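Local coordinates for uncharacterized protein (Deinococcus radiodurans, PDB 3M33) that is of unknown function but carries a methyltransferase-like domain and may, as in that family, transfer methyl groups, at residues A110-I115 with L128-A133; L46-T50 with Q69-W73. One frame throughout, in Å; residues are numbered along the deposited sequence.

Contact 1: residues A110-I115 with L128-A133; sequences APFGLI and LPELAA
Phe-112 meets the end of the short helix 128-131 through its backbone and its ring. Its N-H is given to the carbonyl of Leu-131, with 2.8 Å between Phe-112 N and Leu-131 O. Its own carbonyl receives the N-H of Ala-133, Ala-133 N to Phe-112 O being 2.9 Å, in the straighter bond of the two (165° at the hydrogen against 146°). The two bonds flank Ala-132, making a parallel bridge. Leu-131 O also sits at the edge of the Phe-112 ring, near its plane, 3.5 Å from CD2, and takes a CA-H contact from Pro-111. A chi1 of -63° sets Phe-112 CG beside the backbone N, on the side of Leu-131 O, which is why this oxygen meets the ring edge at CD2; CE2 of the ring reaches Leu-131 CD2.

Beyond the corner at Gly-113, Ile-115 meets Leu-128. The two side chains lie alongside each other, pointing opposite ways, with Leu-128 CD2 against both CG1 and CD1 of Ile-115, 3.8 Å from CG1, while Ile-115 CD1 lies 4.2 Å from the methyl of Ala-132. The arrangement brings the entry of strand 112-118, in the parallel part of a sheet consistent with the Rossmann-like fold of methyltransferases, against the helix and short strand that lead to its neighbour, strand 136-142.

At the outer end Pro-111, which follows a cis peptide bond, lays its CB 3.9 Å from the CB of Ala-133. The helix end is fixed from within, since Leu-128 O accepts from both Leu-131 N and Ala-132 N. Farther out, Phe-138 of strand 136-142 packs on both Ile-115 and Leu-128, and Leu-53 of strand 51-55 touches Phe-112 and Leu-131.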
ATOM      1  N   ALA A 110      20.467  -1.979  -3.822  1.00 46.01           N
ATOM      2  CA  ALA A 110      20.169  -1.379  -5.120  1.00 48.52           C
ATOM      3  C   ALA A 110      21.234  -1.846  -6.118  1.00 56.41           C
ATOM      4  O   ALA A 110      22.361  -2.144  -5.716  1.00 55.83           O
ATOM      5  CB  ALA A 110      20.162   0.151  -5.019  1.00 47.30           C
ATOM      6  N   PRO A 111      20.898  -1.889  -7.422  1.00 57.39           N
ATOM      7  CA  PRO A 111      19.666  -1.390  -8.038  1.00 44.66           C
ATOM      8  C   PRO A 111      18.574  -2.452  -8.070  1.00 44.54           C
ATOM      9  O   PRO A 111      18.863  -3.644  -7.933  1.00 44.29           O
ATOM     10  CB  PRO A 111      20.104  -1.060  -9.472  1.00 46.87           C
ATOM     11  CG  PRO A 111      21.362  -1.871  -9.707  1.00 54.73           C
ATOM     12  CD  PRO A 111      21.745  -2.565  -8.416  1.00 56.22           C
ATOM     13  N   PHE A 112      17.328  -2.015  -8.251  1.00 39.45           N
ATOM     14  CA  PHE A 112      16.188  -2.922  -8.262  1.00 33.38           C
ATOM     15  C   PHE A 112      15.442  -2.847  -9.595  1.00 39.54           C
ATOM     16  O   PHE A 112      15.406  -1.792 -10.235  1.00 44.30           O
ATOM     17  CB  PHE A 112      15.234  -2.565  -7.117  1.00 38.13           C
ATOM     18  CG  PHE A 112      15.841  -2.719  -5.753  1.00 44.35           C
ATOM     19  CD1 PHE A 112      15.882  -3.969  -5.133  1.00 39.30           C
ATOM     20  CD2 PHE A 112      16.359  -1.619  -5.083  1.00 39.76           C
ATOM     21  CE1 PHE A 112      16.445  -4.119  -3.872  1.00 40.63           C
ATOM     22  CE2 PHE A 112      16.915  -1.754  -3.809  1.00 41.43           C
ATOM     23  CZ  PHE A 112      16.967  -3.005  -3.202  1.00 40.54           C
ATOM     24  N   GLY A 113      14.845  -3.960 -10.016  1.00 39.63           N
ATOM     25  CA  GLY A 113      14.031  -3.966 -11.220  1.00 39.79           C
ATOM     26  C   GLY A 113      12.580  -3.595 -10.943  1.00 39.63           C
ATOM     27  O   GLY A 113      11.826  -3.232 -11.848  1.00 42.21           O
ATOM     28  N   LEU A 114      12.176  -3.693  -9.684  1.00 37.92           N
ATOM     29  CA  LEU A 114      10.820  -3.305  -9.297  1.00 41.33           C
ATOM     30  C   LEU A 114      10.822  -2.601  -7.939  1.00 41.79           C
ATOM     31  O   LEU A 114      11.421  -3.090  -6.976  1.00 35.67           O
ATOM     32  CB  LEU A 114       9.891  -4.531  -9.264  1.00 35.30           C
ATOM     33  CG  LEU A 114       8.443  -4.309  -8.827  1.00 35.96           C
ATOM     34  CD1 LEU A 114       7.714  -3.467  -9.865  1.00 36.28           C
ATOM     35  CD2 LEU A 114       7.733  -5.654  -8.642  1.00 34.45           C
ATOM     36  N   ILE A 115      10.152  -1.455  -7.867  1.00 36.64           N
ATOM     37  CA  ILE A 115       9.931  -0.788  -6.597  1.00 31.58           C
ATOM     38  C   ILE A 115       8.434  -0.759  -6.414  1.00 34.02           C
ATOM     39  O   ILE A 115       7.709  -0.253  -7.255  1.00 36.99           O
ATOM     40  CB  ILE A 115      10.505   0.642  -6.573  1.00 31.24           C
ATOM     41  CG1 ILE A 115      12.034   0.619  -6.683  1.00 32.39           C
ATOM     42  CG2 ILE A 115      10.098   1.354  -5.310  1.00 27.16           C
ATOM     43  CD1 ILE A 115      12.531   0.343  -8.087  1.00 37.15           C
ATOM     44  N   LEU A 128      14.033   7.191  -6.756  1.00 41.25           N
ATOM     45  CA  LEU A 128      14.128   6.224  -7.867  1.00 39.54           C
ATOM     46  C   LEU A 128      15.449   6.290  -8.656  1.00 43.72           C
ATOM     47  O   LEU A 128      16.005   5.251  -9.027  1.00 43.42           O
ATOM     48  CB  LEU A 128      12.903   6.305  -8.799  1.00 37.97           C
ATOM     49  CG  LEU A 128      11.625   5.694  -8.218  1.00 39.36           C
ATOM     50  CD1 LEU A 128      10.410   5.942  -9.102  1.00 39.23           C
ATOM     51  CD2 LEU A 128      11.832   4.218  -7.985  1.00 36.78           C
ATOM     52  N   PRO A 129      15.962   7.507  -8.913  1.00 39.44           N
ATOM     53  CA  PRO A 129      17.267   7.586  -9.577  1.00 43.20           C
ATOM     54  C   PRO A 129      18.362   6.834  -8.814  1.00 45.83           C
ATOM     55  O   PRO A 129      19.289   6.326  -9.439  1.00 48.56           O
ATOM     56  CB  PRO A 129      17.569   9.093  -9.592  1.00 46.39           C
ATOM     57  CG  PRO A 129      16.206   9.748  -9.577  1.00 44.47           C
ATOM     58  CD  PRO A 129      15.370   8.837  -8.679  1.00 36.63           C
ATOM     59  N   GLU A 130      18.266   6.747  -7.492  1.00 51.76           N
ATOM     60  CA  GLU A 130      19.279   6.007  -6.723  1.00 55.38           C
ATOM     61  C   GLU A 130      18.953   4.516  -6.569  1.00 54.82           C
ATOM     62  O   GLU A 130      19.834   3.716  -6.238  1.00 53.91           O
ATOM     63  CB  GLU A 130      19.464   6.620  -5.336  1.00 54.54           C
ATOM     64  CG  GLU A 130      19.655   8.125  -5.353  1.00 65.38           C
ATOM     65  CD  GLU A 130      19.313   8.769  -4.019  1.00 70.19           C
ATOM     66  OE1 GLU A 130      18.432   9.663  -4.003  1.00 62.73           O
ATOM     67  OE2 GLU A 130      19.917   8.370  -2.994  1.00 67.96           O
ATOM     68  N   LEU A 131      17.699   4.142  -6.811  1.00 43.21           N
ATOM     69  CA  LEU A 131      17.237   2.798  -6.467  1.00 44.16           C
ATOM     70  C   LEU A 131      17.017   1.889  -7.672  1.00 48.67           C
ATOM     71  O   LEU A 131      17.148   0.671  -7.562  1.00 52.84           O
ATOM     72  CB  LEU A 131      15.939   2.875  -5.655  1.00 42.95           C
ATOM     73  CG  LEU A 131      16.035   3.505  -4.274  1.00 44.59           C
ATOM     74  CD1 LEU A 131      14.666   3.635  -3.684  1.00 38.43           C
ATOM     75  CD2 LEU A 131      16.919   2.655  -3.382  1.00 45.27           C
ATOM     76  N   ALA A 132      16.681   2.481  -8.814  1.00 42.66           N
ATOM     77  CA  ALA A 132      16.222   1.708  -9.966  1.00 46.60           C
ATOM     78  C   ALA A 132      17.305   1.315 -10.964  1.00 43.58           C
ATOM     79  O   ALA A 132      18.114   2.139 -11.380  1.00 47.28           O
ATOM     80  CB  ALA A 132      15.093   2.459 -10.689  1.00 42.77           C
ATOM     81  N   ALA A 133      17.301   0.045 -11.353  1.00 42.39           N
ATOM     82  CA  ALA A 133      18.065  -0.405 -12.506  1.00 45.58           C
ATOM     83  C   ALA A 133      17.407   0.211 -13.731  1.00 51.03           C
ATOM     84  O   ALA A 133      16.270   0.673 -13.647  1.00 47.15           O
ATOM     85  CB  ALA A 133      18.025  -1.913 -12.599  1.00 42.37           C
TER

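Contact 2: residues L46-T50 with Q69-W73; sequences LTPQT and QAARW
Leu-46 spreads its two methyls over different partners: CD2 comes to the edge of the Trp-73 indole, near the ring plane and 4.1 Å from CZ3, while CD1 approaches the amide end of Gln-69, at 4.1 Å from NE2. It crosses both side chains at about a right angle. Trp-73 CG is anti to the backbone N (chi1 -170°), a setting that swings the six-membered ring back toward Leu-46. The same CD2 of Leu-46 also lies 4.3 Å from the CB of Ala-70.

Polar contact rests on the backbone. Thr-50 O accepts the N-H of Ala-71, Ala-71 N to Thr-50 O being 2.8 Å, in a bent bond (133° at the hydrogen), and a weak second bond from Arg-72 N. This carbonyl leads into strand 51-55 and meets the start of strand 72-77, so the pair opens the parallel alignment of two neighbouring strands in a sheet of probable Rossmann-like type. The same turn, type I from Thr-47 to Thr-50, also presents Thr-47 O to the CA-H of Ala-70, and Pro-48 O and Thr-50 O both press on the methyl of Ala-71, at 3.2 Å and 3.4 Å from its CB.

The turn is braced by its own threonines. Thr-47 OG1 accepts from Gln-49 N, an ST turn, and Thr-50 OG1 accepts from Thr-47 N, with 3.0 Å between the two atoms. Phe-66 of helix 61-66 packs on both Leu-46 and Trp-73, whose NE1 is hydrogen-bonded to Glu-54. The guanidinium of Arg-72 leads away from the turn to a salt bridge with Asp-94.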
ATOM      1  N   LEU A  46       6.619 -10.092 -11.808  1.00 34.28           N
ATOM      2  CA  LEU A  46       7.613 -10.831 -11.019  1.00 34.62           C
ATOM      3  C   LEU A  46       8.182 -12.024 -11.789  1.00 35.48           C
ATOM      4  O   LEU A  46       7.430 -12.850 -12.294  1.00 34.54           O
ATOM      5  CB  LEU A  46       6.999 -11.318  -9.698  1.00 34.68           C
ATOM      6  CG  LEU A  46       6.548 -10.194  -8.752  1.00 35.42           C
ATOM      7  CD1 LEU A  46       5.790 -10.736  -7.572  1.00 32.80           C
ATOM      8  CD2 LEU A  46       7.758  -9.416  -8.295  1.00 28.60           C
ATOM      9  N   THR A  47       9.505 -12.112 -11.864  1.00 37.05           N
ATOM     10  CA  THR A  47      10.162 -13.280 -12.446  1.00 38.08           C
ATOM     11  C   THR A  47      11.274 -13.721 -11.505  1.00 34.16           C
ATOM     12  O   THR A  47      11.672 -12.951 -10.633  1.00 38.77           O
ATOM     13  CB  THR A  47      10.792 -12.952 -13.815  1.00 40.81           C
ATOM     14  OG1 THR A  47      12.026 -12.245 -13.618  1.00 36.85           O
ATOM     15  CG2 THR A  47       9.835 -12.117 -14.652  1.00 39.49           C
ATOM     16  N   PRO A  48      11.795 -14.950 -11.685  1.00 37.44           N
ATOM     17  CA  PRO A  48      12.872 -15.437 -10.810  1.00 40.45           C
ATOM     18  C   PRO A  48      14.166 -14.642 -10.981  1.00 42.87           C
ATOM     19  O   PRO A  48      15.128 -14.924 -10.284  1.00 46.08           O
ATOM     20  CB  PRO A  48      13.085 -16.888 -11.269  1.00 41.31           C
ATOM     21  CG  PRO A  48      11.871 -17.245 -12.060  1.00 47.91           C
ATOM     22  CD  PRO A  48      11.395 -15.965 -12.680  1.00 41.92           C
ATOM     23  N   GLN A  49      14.194 -13.674 -11.895  1.00 38.07           N
ATOM     24  CA  GLN A  49      15.337 -12.773 -12.007  1.00 38.78           C
ATOM     25  C   GLN A  49      15.075 -11.393 -11.383  1.00 42.41           C
ATOM     26  O   GLN A  49      15.979 -10.581 -11.290  1.00 46.42           O
ATOM     27  CB  GLN A  49      15.739 -12.597 -13.479  1.00 47.41           C
ATOM     28  CG  GLN A  49      16.291 -13.873 -14.166  1.00 57.44           C
ATOM     29  CD  GLN A  49      15.225 -14.940 -14.470  1.00 62.64           C
ATOM     30  OE1 GLN A  49      14.087 -14.625 -14.836  1.00 63.90           O
ATOM     31  NE2 GLN A  49      15.608 -16.212 -14.338  1.00 60.67           N
ATOM     32  N   THR A  50      13.843 -11.111 -10.970  1.00 40.12           N
ATOM     33  CA  THR A  50      13.491  -9.756 -10.509  1.00 39.14           C
ATOM     34  C   THR A  50      13.986  -9.426  -9.102  1.00 34.28           C
ATOM     35  O   THR A  50      13.713 -10.167  -8.161  1.00 39.80           O
ATOM     36  CB  THR A  50      11.968  -9.553 -10.508  1.00 36.51           C
ATOM     37  OG1 THR A  50      11.445  -9.854 -11.810  1.00 37.03           O
ATOM     38  CG2 THR A  50      11.624  -8.131 -10.124  1.00 36.90           C
ATOM     39  N   GLN A  69       8.418 -15.345  -5.477  1.00 37.36           N
ATOM     40  CA  GLN A  69       8.334 -15.378  -6.935  1.00 37.46           C
ATOM     41  C   GLN A  69       9.460 -14.558  -7.543  1.00 38.75           C
ATOM     42  O   GLN A  69       9.747 -14.672  -8.732  1.00 43.63           O
ATOM     43  CB  GLN A  69       6.963 -14.878  -7.426  1.00 35.17           C
ATOM     44  CG  GLN A  69       5.969 -15.991  -7.683  1.00 54.22           C
ATOM     45  CD  GLN A  69       4.582 -15.484  -8.053  1.00 66.18           C
ATOM     46  OE1 GLN A  69       3.938 -16.015  -8.964  1.00 63.36           O
ATOM     47  NE2 GLN A  69       4.110 -14.452  -7.344  1.00 63.46           N
ATOM     48  N   ALA A  70      10.117 -13.756  -6.712  1.00 31.34           N
ATOM     49  CA  ALA A  70      11.214 -12.888  -7.158  1.00 30.44           C
ATOM     50  C   ALA A  70      12.595 -13.469  -6.833  1.00 34.02           C
ATOM     51  O   ALA A  70      12.718 -14.385  -6.027  1.00 41.18           O
ATOM     52  CB  ALA A  70      11.069 -11.488  -6.508  1.00 27.86           C
ATOM     53  N   ALA A  71      13.637 -12.927  -7.456  1.00 39.16           N
ATOM     54  CA  ALA A  71      15.007 -13.327  -7.145  1.00 41.10           C
ATOM     55  C   ALA A  71      15.368 -12.859  -5.747  1.00 44.35           C
ATOM     56  O   ALA A  71      16.047 -13.561  -5.004  1.00 43.97           O
ATOM     57  CB  ALA A  71      15.988 -12.709  -8.150  1.00 46.56           C
ATOM     58  N   ARG A  72      14.928 -11.649  -5.411  1.00 39.34           N
ATOM     59  CA  ARG A  72      15.173 -11.064  -4.093  1.00 38.34           C
ATOM     60  C   ARG A  72      14.031 -10.097  -3.783  1.00 41.00           C
ATOM     61  O   ARG A  72      13.608  -9.346  -4.652  1.00 39.38           O
ATOM     62  CB  ARG A  72      16.514 -10.322  -4.078  1.00 45.68           C
ATOM     63  CG  ARG A  72      16.856  -9.673  -2.734  1.00 47.29           C
ATOM     64  CD  ARG A  72      18.278  -9.124  -2.708  1.00 50.97           C
ATOM     65  NE  ARG A  72      18.596  -8.531  -1.408  1.00 54.63           N
ATOM     66  CZ  ARG A  72      18.678  -7.224  -1.184  1.00 49.33           C
ATOM     67  NH1 ARG A  72      18.488  -6.373  -2.184  1.00 45.52           N
ATOM     68  NH2 ARG A  72      18.962  -6.769   0.033  1.00 44.47           N
ATOM     69  N   TRP A  73      13.513 -10.141  -2.562  1.00 36.40           N
ATOM     70  CA  TRP A  73      12.504  -9.179  -2.125  1.00 40.06           C
ATOM     71  C   TRP A  73      13.072  -8.403  -0.949  1.00 40.57           C
ATOM     72  O   TRP A  73      13.076  -8.891   0.181  1.00 38.89           O
ATOM     73  CB  TRP A  73      11.223  -9.902  -1.693  1.00 38.08           C
ATOM     74  CG  TRP A  73      10.028  -9.019  -1.444  1.00 32.65           C
ATOM     75  CD1 TRP A  73       9.735  -8.311  -0.301  1.00 28.90           C
ATOM     76  CD2 TRP A  73       8.938  -8.786  -2.347  1.00 34.64           C
ATOM     77  NE1 TRP A  73       8.545  -7.649  -0.449  1.00 29.62           N
ATOM     78  CE2 TRP A  73       8.035  -7.921  -1.695  1.00 29.69           C
ATOM     79  CE3 TRP A  73       8.640  -9.226  -3.642  1.00 36.91           C
ATOM     80  CZ2 TRP A  73       6.864  -7.476  -2.300  1.00 30.44           C
ATOM     81  CZ3 TRP A  73       7.468  -8.774  -4.247  1.00 35.16           C
ATOM     82  CH2 TRP A  73       6.602  -7.909  -3.578  1.00 32.24           C
TER

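In the fold
Along the chain contact 2 closes before contact 1 opens, and their centres lie about 14 Å apart, on the same side of the chain's centre. Both belong to one mixed sheet, where strand 51-55 runs between strands 112-118 and 72-77, all three parallel. The contacts meet at the same end of these strands, through touches on both faces: Phe-112 CE1 packs 3.5 Å from Arg-72 NH1, reaching over strand 51-55, and Leu-114 CD2 of strand 112-118 lies 3.8 Å from Leu-46 CD2 in the loop before strand 51-55. The fold is consistent with a methyltransferase domain, though the protein's activity has not been established.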